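Local coordinates for histidyl-trna synthetase (Thermus thermophilus, PDB 1H4V) that catalyses the ATP-dependent attachment of L-histidine to tRNA(His), as a class II aminoacyl-tRNA synthetase working as a homodimer, at the interface of chains A and B. Sequence-based numbering; all coordinates share one arbitrary frame. Chains: chain A/B, Histidyl-trna synthetase.

Contact 1: the interface of chains A and B. Residues chain A 6, 9, 66, 111, 123; chain B 42, 44-45.
B:Phe44 pushes its ring across the dimer interface into a pocket formed by A:Phe111, A:Phe66 and A:Thr9. The sequence from B:Pro42 to B:Glu45 belongs to motif 1, the class II synthetase element that builds the dimer, while A:Phe111 and A:Gln123 lie on the paired strands 102-111 and 123-132 of motif 2. A:Phe111 and B:Phe44 run past each other in opposite directions, and their rims meet where CD1 of A:Phe111 comes 3.5 Å from CE2 of B:Phe44. A:Phe66 closes another side: the two ring centroids, of A:Phe66 and B:Phe44, are 5.1 Å apart and the planes are turned by 56°, with the edge of B:Phe44 directed at the rim of a face of A:Phe66. The methyl CG2 of A:Thr9 presses on the ring as well, 3.7 Å from CE1 of B:Phe44. What lets the ring reach all three is its chi1 of 58°, which sets CG between the backbone N and the carbonyl carbon.

Outside the aromatic group, B:Pro42 meets A:Thr9 at about a right angle, its CG 3.6 Å from OG1. A:Gln123, extended beyond CG, brings its amide oxygen OE1 to 3.7 Å from CA of the same B:Pro42. On the rim, the A:Thr9 hydroxyl OG1 donates to A:Val6 O over 2.5 Å, in the carbonyl plane on a lone pair, which fixes the hydroxyl's direction. Water 1 lies 2.8 Å from OG1 of A:Thr9, meets A:Val6 N too, and reaches over to the backbone O of B:Phe44 at 3.0 Å, a solvent bridge between the subunits. CG2 of A:Val6 lies beside it against the backbone of B:Glu45.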
loop_
_atom_site.group_PDB
_atom_site.type_symbol
_atom_site.label_atom_id
_atom_site.label_comp_id
_atom_site.label_asym_id
_atom_site.label_seq_id
_atom_site.Cartn_x
_atom_site.Cartn_y
_atom_site.Cartn_z
ATOM N N VAL A 6 -17.003 0.236 -8.180
ATOM C CA VAL A 6 -18.070 0.959 -7.496
ATOM C C VAL A 6 -17.803 2.459 -7.521
ATOM O O VAL A 6 -16.651 2.890 -7.412
ATOM C CB VAL A 6 -18.159 0.518 -6.034
ATOM C CG1 VAL A 6 -19.302 1.240 -5.345
ATOM C CG2 VAL A 6 -18.335 -0.995 -5.962
ATOM N N THR A 9 -14.770 4.948 -6.179
ATOM C CA THR A 9 -13.539 4.164 -6.139
ATOM C C THR A 9 -12.991 4.060 -7.557
ATOM O O THR A 9 -13.705 4.306 -8.522
ATOM C CB THR A 9 -13.791 2.743 -5.615
ATOM O OG1 THR A 9 -14.450 1.963 -6.626
ATOM C CG2 THR A 9 -14.652 2.790 -4.358
ATOM N N PHE A 66 -18.545 2.872 6.639
ATOM C CA PHE A 66 -18.910 1.527 6.225
ATOM C C PHE A 66 -18.735 0.624 7.435
ATOM O O PHE A 66 -17.619 0.353 7.865
ATOM C CB PHE A 66 -18.025 1.026 5.078
ATOM C CG PHE A 66 -18.210 1.769 3.786
ATOM C CD1 PHE A 66 -17.318 2.764 3.409
ATOM C CD2 PHE A 66 -19.259 1.450 2.931
ATOM C CE1 PHE A 66 -17.464 3.431 2.190
ATOM C CE2 PHE A 66 -19.416 2.113 1.708
ATOM C CZ PHE A 66 -18.518 3.104 1.337
ATOM N N PHE A 111 -12.104 5.212 4.019
ATOM C CA PHE A 111 -13.419 4.934 3.474
ATOM C C PHE A 111 -14.465 5.861 4.048
ATOM O O PHE A 111 -14.599 6.017 5.254
ATOM C CB PHE A 111 -13.711 3.463 3.736
ATOM C CG PHE A 111 -12.656 2.565 3.176
ATOM C CD1 PHE A 111 -12.684 2.206 1.829
ATOM C CD2 PHE A 111 -11.584 2.154 3.961
ATOM C CE1 PHE A 111 -11.657 1.443 1.267
ATOM C CE2 PHE A 111 -10.548 1.394 3.416
ATOM C CZ PHE A 111 -10.583 1.039 2.064
ATOM N N GLN A 123 -13.521 5.982 -1.528
ATOM C CA GLN A 123 -12.249 5.388 -1.123
ATOM C C GLN A 123 -11.204 6.402 -1.552
ATOM O O GLN A 123 -11.081 6.710 -2.738
ATOM C CB GLN A 123 -11.910 4.046 -1.799
ATOM C CG GLN A 123 -10.554 3.507 -1.263
ATOM C CD GLN A 123 -10.088 2.160 -1.826
ATOM O OE1 GLN A 123 -10.860 1.214 -1.949
ATOM N NE2 GLN A 123 -8.800 2.067 -2.132
ATOM N N PRO B 42 -9.628 -1.381 -6.100
ATOM C CA PRO B 42 -10.220 -0.960 -4.828
ATOM C C PRO B 42 -10.267 -2.065 -3.777
ATOM O O PRO B 42 -10.208 -3.253 -4.093
ATOM C CB PRO B 42 -11.618 -0.497 -5.239
ATOM C CG PRO B 42 -11.395 0.033 -6.620
ATOM C CD PRO B 42 -10.533 -1.059 -7.218
ATOM N N PHE B 44 -12.820 -2.789 -1.971
ATOM C CA PHE B 44 -14.096 -3.491 -2.096
ATOM C C PHE B 44 -14.696 -3.294 -3.477
ATOM O O PHE B 44 -14.367 -2.337 -4.182
ATOM C CB PHE B 44 -15.098 -3.044 -1.014
ATOM C CG PHE B 44 -15.398 -1.565 -1.004
ATOM C CD1 PHE B 44 -16.070 -0.961 -2.062
ATOM C CD2 PHE B 44 -15.033 -0.782 0.087
ATOM C CE1 PHE B 44 -16.377 0.408 -2.036
ATOM C CE2 PHE B 44 -15.334 0.586 0.125
ATOM C CZ PHE B 44 -16.009 1.181 -0.944
ATOM N N GLU B 45 -15.573 -4.213 -3.858
ATOM C CA GLU B 45 -16.237 -4.172 -5.160
ATOM C C GLU B 45 -17.627 -4.774 -5.058
ATOM O O GLU B 45 -18.031 -5.275 -3.998
ATOM C CB GLU B 45 -15.433 -4.972 -6.190
ATOM C CG GLU B 45 -13.995 -4.553 -6.264
ATOM C CD GLU B 45 -13.449 -4.568 -7.668
ATOM O OE1 GLU B 45 -14.242 -4.415 -8.622
ATOM O OE2 GLU B 45 -12.221 -4.708 -7.812
HETATM O O HOH W 1 -14.863 -0.777 -6.681
#

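Contact 2: the interface of chains A and B. Residues chain A 145-146, 149, 247; chain B 345, 349.
A:Leu247 drives a branched tip between B:Phe345 and B:Glu349, two residues one turn apart on the same helix, and together with A:Val145 it makes the tightly packed part of the patch. Its methyl CD1 sits at the ring's CE2-CZ side, 3.4 Å from CE2 of B:Phe345, the two side chains crossing at about a right angle. The other methyl, CD2, packs 3.8 Å from CB of B:Glu349, so each branch has its own partner. With A:Leu247 cut back to an alanine, the rim of B:Phe345 and the aliphatic stem of B:Glu349 would probably lose the methyls they pack on, and a gap would open between the chains.

B:Glu349 is bent at chi2 (-58°), which folds its carboxylate toward helix 137-153 of chain A. There the carboxylate and the A:Val145 side chain approach from opposite directions. A:Val145 turns CG1 anti to the backbone N (chi1 -178°), pointing this methyl at the carboxylate, 3.2 Å from OE1 of B:Glu349. Packing slackens beyond this point: CD2 of A:Leu146 is 4.1 Å from OE2 of B:Glu349, and A:Glu149 holds its own carboxylate away, with OE1 5.8 Å from OE1 of B:Glu349. Two like charges at that spacing may repel mildly, if both are ionised.

In the fold, A:Val145, A:Leu146 and A:Glu149 share a helix of the catalytic region, A:Leu247 follows the end of helix 231-246, and the chain B residues lie on helix 338-351 of the anticodon-binding domain.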
loop_
_atom_site.group_PDB
_atom_site.type_symbol
_atom_site.label_atom_id
_atom_site.label_comp_id
_atom_site.label_asym_id
_atom_site.label_seq_id
_atom_site.Cartn_x
_atom_site.Cartn_y
_atom_site.Cartn_z
ATOM N N VAL A 145 5.091 22.641 10.249
ATOM C CA VAL A 145 6.203 22.731 9.310
ATOM C C VAL A 145 6.366 21.452 8.495
ATOM O O VAL A 145 6.639 21.515 7.303
ATOM C CB VAL A 145 7.529 23.024 10.034
ATOM C CG1 VAL A 145 8.652 23.160 9.017
ATOM C CG2 VAL A 145 7.401 24.299 10.844
ATOM N N LEU A 146 6.203 20.294 9.134
ATOM C CA LEU A 146 6.329 19.020 8.426
ATOM C C LEU A 146 5.304 18.896 7.292
ATOM O O LEU A 146 5.637 18.425 6.205
ATOM C CB LEU A 146 6.169 17.841 9.389
ATOM C CG LEU A 146 7.378 17.445 10.242
ATOM C CD1 LEU A 146 7.027 16.230 11.068
ATOM C CD2 LEU A 146 8.577 17.138 9.355
ATOM N N GLU A 149 6.270 21.347 4.613
ATOM C CA GLU A 149 7.402 20.775 3.882
ATOM C C GLU A 149 7.020 19.658 2.904
ATOM O O GLU A 149 7.488 19.650 1.770
ATOM C CB GLU A 149 8.451 20.243 4.860
ATOM C CG GLU A 149 9.658 21.146 5.027
ATOM C CD GLU A 149 10.526 21.212 3.773
ATOM O OE1 GLU A 149 11.189 20.199 3.443
ATOM O OE2 GLU A 149 10.543 22.278 3.115
ATOM N N LEU A 247 10.967 29.858 12.009
ATOM C CA LEU A 247 11.226 28.905 10.934
ATOM C C LEU A 247 10.834 29.467 9.575
ATOM O O LEU A 247 10.806 28.748 8.580
ATOM C CB LEU A 247 10.464 27.610 11.190
ATOM C CG LEU A 247 11.060 26.752 12.306
ATOM C CD1 LEU A 247 10.043 25.739 12.799
ATOM C CD2 LEU A 247 12.314 26.081 11.787
ATOM N N PHE B 345 15.684 22.276 17.612
ATOM C CA PHE B 345 14.604 22.048 16.673
ATOM C C PHE B 345 14.837 22.885 15.422
ATOM O O PHE B 345 14.709 22.384 14.312
ATOM C CB PHE B 345 13.271 22.409 17.345
ATOM C CG PHE B 345 12.120 22.588 16.390
ATOM C CD1 PHE B 345 11.775 21.587 15.480
ATOM C CD2 PHE B 345 11.337 23.737 16.445
ATOM C CE1 PHE B 345 10.664 21.726 14.646
ATOM C CE2 PHE B 345 10.217 23.885 15.610
ATOM C CZ PHE B 345 9.881 22.879 14.714
ATOM N N GLU B 349 15.531 21.293 11.745
ATOM C CA GLU B 349 14.649 21.636 10.640
ATOM C C GLU B 349 15.418 22.228 9.460
ATOM O O GLU B 349 15.030 22.049 8.309
ATOM C CB GLU B 349 13.562 22.611 11.094
ATOM C CG GLU B 349 12.186 21.966 11.253
ATOM C CD GLU B 349 11.699 21.306 9.967
ATOM O OE1 GLU B 349 11.647 21.997 8.922
ATOM O OE2 GLU B 349 11.366 20.096 9.996
#

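The C-alpha centres of contact 1 and contact 2 are about 35 Å apart, and they have no residue in common. Chain A contributes its catalytic region to both, and the strand 123-132 that starts at contact 1 leads by a short connection into helix 137-153 of contact 2. Chain B contributes its motif 1 segment to one and its anticodon-binding domain to the other. Contact 1 thus joins catalytic region to catalytic region. Each contact has a twin with the chains exchanged; contact 2 and its twin probably help hold the anticodon-binding domains in place against the partners' catalytic regions in the homodimer.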